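Local coordinates for coat protein (Sulfolobus turreted icosahedral virus, PDB 2BBD), which probably builds the icosahedral shell of an archaeal virus as its major capsid protein, at residues T18-I24 with I131-T137. Coordinates in Å, arbitrary orientation, origin at the centre of the assembly. Residues are numbered along the deposited sequence.
Sequences TNIPIKI and IILSILT
Ile22 reaches along its neighbouring strand to overlap Ile135, CD1 to CD1 at 3.6 Å, both in the mt rotamer, while its CB lies 4.3 Å from CB of Leu133, the residue it pairs with. Both segments are extended and antiparallel, their axes 4.4 Å apart at 163°. Hydrogen-bonded pairs are Ile20–Ile135 (Ile20 N to Ile135 O 2.7 Å, Ile135 N to Ile20 O 2.8 Å) and Ile22–Leu133 (Ile22 N to Leu133 O and Leu133 N to Ile22 O, each 2.8 Å); Asn19–Leu136, Pro21–Ser134 and Lys23–Ile132 alternate as non-hydrogen-bonded pairs, so proline costs no bond here. At one end Thr137 N donates to Thr18 O (2.8 Å), and Thr137 OG1, also hydrogen-bonded to Thr15 O, accepts from Thr18 N (2.8 Å). At the other, Ile24 N donates to Ile131 O (2.8 Å) and a water bridges Ile24 O (2.6 Å) and Ile131 N (2.7 Å). The alternation illustrates an amphipathic sheet in a double jelly-roll capsid protein: Ile24, Ile131 and Leu133 meet strand 29-43, Ile22, Ile24 and Ile135 strand 145-158, while 131-137 bonds onward to strand 61-68, leaving 19-24 outermost within the chain.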
loop_
_atom_site.group_PDB
_atom_site.type_symbol
_atom_site.label_atom_id
_atom_site.label_comp_id
_atom_site.label_asym_id
_atom_site.label_seq_id
_atom_site.Cartn_x
_atom_site.Cartn_y
_atom_site.Cartn_z
ATOM N N THR A 18 8.417 6.208 -16.643
ATOM C CA THR A 18 8.905 4.977 -17.250
ATOM C C THR A 18 8.338 3.742 -16.526
ATOM O O THR A 18 8.353 3.663 -15.297
ATOM C CB THR A 18 10.460 4.910 -17.204
ATOM O OG1 THR A 18 11.021 6.082 -17.816
ATOM C CG2 THR A 18 10.958 3.677 -17.935
ATOM N N ASN A 19 7.818 2.792 -17.287
ATOM C CA ASN A 19 7.292 1.573 -16.692
ATOM C C ASN A 19 8.429 0.556 -16.675
ATOM O O ASN A 19 8.891 0.103 -17.721
ATOM C CB ASN A 19 6.111 1.039 -17.497
ATOM C CG ASN A 19 5.566 -0.263 -16.932
ATOM O OD1 ASN A 19 5.377 -0.400 -15.726
ATOM N ND2 ASN A 19 5.312 -1.224 -17.806
ATOM N N ILE A 20 8.876 0.203 -15.479
ATOM C CA ILE A 20 9.980 -0.724 -15.321
ATOM C C ILE A 20 9.517 -2.104 -14.843
ATOM O O ILE A 20 9.213 -2.284 -13.663
ATOM C CB ILE A 20 10.995 -0.164 -14.298
ATOM C CG1 ILE A 20 11.368 1.276 -14.665
ATOM C CG2 ILE A 20 12.216 -1.052 -14.242
ATOM C CD1 ILE A 20 12.259 1.960 -13.626
ATOM N N PRO A 21 9.448 -3.090 -15.759
ATOM C CA PRO A 21 9.021 -4.438 -15.374
ATOM C C PRO A 21 10.206 -5.202 -14.801
ATOM O O PRO A 21 11.232 -5.344 -15.456
ATOM C CB PRO A 21 8.521 -5.033 -16.687
ATOM C CG PRO A 21 9.444 -4.420 -17.696
ATOM C CD PRO A 21 9.548 -2.968 -17.225
ATOM N N ILE A 22 10.069 -5.674 -13.568
ATOM C CA ILE A 22 11.142 -6.413 -12.923
ATOM C C ILE A 22 10.708 -7.851 -12.697
ATOM O O ILE A 22 9.660 -8.107 -12.111
ATOM C CB ILE A 22 11.511 -5.780 -11.563
ATOM C CG1 ILE A 22 11.923 -4.316 -11.764
ATOM C CG2 ILE A 22 12.654 -6.544 -10.920
ATOM C CD1 ILE A 22 12.119 -3.548 -10.440
ATOM N N LYS A 23 11.506 -8.796 -13.174
ATOM C CA LYS A 23 11.164 -10.198 -12.986
ATOM C C LYS A 23 11.664 -10.632 -11.620
ATOM O O LYS A 23 12.816 -10.392 -11.268
ATOM C CB LYS A 23 11.813 -11.059 -14.071
ATOM C CG LYS A 23 11.357 -12.513 -14.039
ATOM C CD LYS A 23 9.841 -12.625 -14.215
ATOM C CE LYS A 23 9.464 -14.017 -14.679
ATOM N NZ LYS A 23 10.238 -14.410 -15.904
ATOM N N ILE A 24 10.792 -11.257 -10.842
ATOM C CA ILE A 24 11.167 -11.717 -9.517
ATOM C C ILE A 24 11.573 -13.185 -9.586
ATOM O O ILE A 24 10.820 -14.020 -10.076
ATOM C CB ILE A 24 10.000 -11.538 -8.538
ATOM C CG1 ILE A 24 9.600 -10.057 -8.485
ATOM C CG2 ILE A 24 10.383 -12.054 -7.157
ATOM C CD1 ILE A 24 10.725 -9.128 -8.055
ATOM N N ILE A 131 6.567 -13.953 -12.048
ATOM C CA ILE A 131 6.244 -12.978 -11.015
ATOM C C ILE A 131 6.895 -11.680 -11.497
ATOM O O ILE A 131 8.111 -11.620 -11.672
ATOM C CB ILE A 131 6.853 -13.354 -9.656
ATOM C CG1 ILE A 131 6.389 -14.758 -9.240
ATOM C CG2 ILE A 131 6.429 -12.327 -8.604
ATOM C CD1 ILE A 131 7.042 -15.273 -7.955
ATOM N N ILE A 132 6.087 -10.650 -11.720
ATOM C CA ILE A 132 6.607 -9.375 -12.204
ATOM C C ILE A 132 6.245 -8.180 -11.339
ATOM O O ILE A 132 5.074 -7.954 -11.045
ATOM C CB ILE A 132 6.099 -9.079 -13.643
ATOM C CG1 ILE A 132 6.599 -10.156 -14.611
ATOM C CG2 ILE A 132 6.575 -7.701 -14.095
ATOM C CD1 ILE A 132 5.950 -10.080 -15.977
ATOM N N LEU A 133 7.260 -7.422 -10.930
ATOM C CA LEU A 133 7.045 -6.204 -10.156
ATOM C C LEU A 133 7.231 -5.053 -11.143
ATOM O O LEU A 133 8.336 -4.797 -11.612
ATOM C CB LEU A 133 8.064 -6.074 -9.022
ATOM C CG LEU A 133 8.070 -4.697 -8.338
ATOM C CD1 LEU A 133 6.738 -4.431 -7.640
ATOM C CD2 LEU A 133 9.202 -4.637 -7.340
ATOM N N SER A 134 6.147 -4.367 -11.472
ATOM C CA SER A 134 6.230 -3.258 -12.400
ATOM C C SER A 134 6.264 -1.927 -11.658
ATOM O O SER A 134 5.396 -1.631 -10.838
ATOM C CB SER A 134 5.048 -3.294 -13.367
ATOM O OG SER A 134 4.996 -4.540 -14.043
ATOM N N ILE A 135 7.288 -1.132 -11.927
ATOM C CA ILE A 135 7.388 0.171 -11.285
ATOM C C ILE A 135 7.227 1.247 -12.337
ATOM O O ILE A 135 8.079 1.388 -13.220
ATOM C CB ILE A 135 8.756 0.386 -10.597
ATOM C CG1 ILE A 135 9.028 -0.739 -9.607
ATOM C CG2 ILE A 135 8.769 1.738 -9.848
ATOM C CD1 ILE A 135 10.418 -0.674 -8.998
ATOM N N LEU A 136 6.115 1.974 -12.270
ATOM C CA LEU A 136 5.884 3.087 -13.184
ATOM C C LEU A 136 6.406 4.295 -12.417
ATOM O O LEU A 136 5.836 4.693 -11.389
ATOM C CB LEU A 136 4.396 3.262 -13.494
ATOM C CG LEU A 136 4.039 4.538 -14.291
ATOM C CD1 LEU A 136 4.775 4.588 -15.646
ATOM C CD2 LEU A 136 2.540 4.573 -14.490
ATOM N N THR A 137 7.512 4.864 -12.885
ATOM C CA THR A 137 8.087 6.003 -12.191
ATOM C C THR A 137 7.246 7.253 -12.338
ATOM O O THR A 137 6.466 7.386 -13.282
ATOM C CB THR A 137 9.486 6.327 -12.698
ATOM O OG1 THR A 137 9.416 6.659 -14.093
ATOM C CG2 THR A 137 10.426 5.136 -12.463
HETATM O O HOH W 1 9.111 -14.966 -11.849
#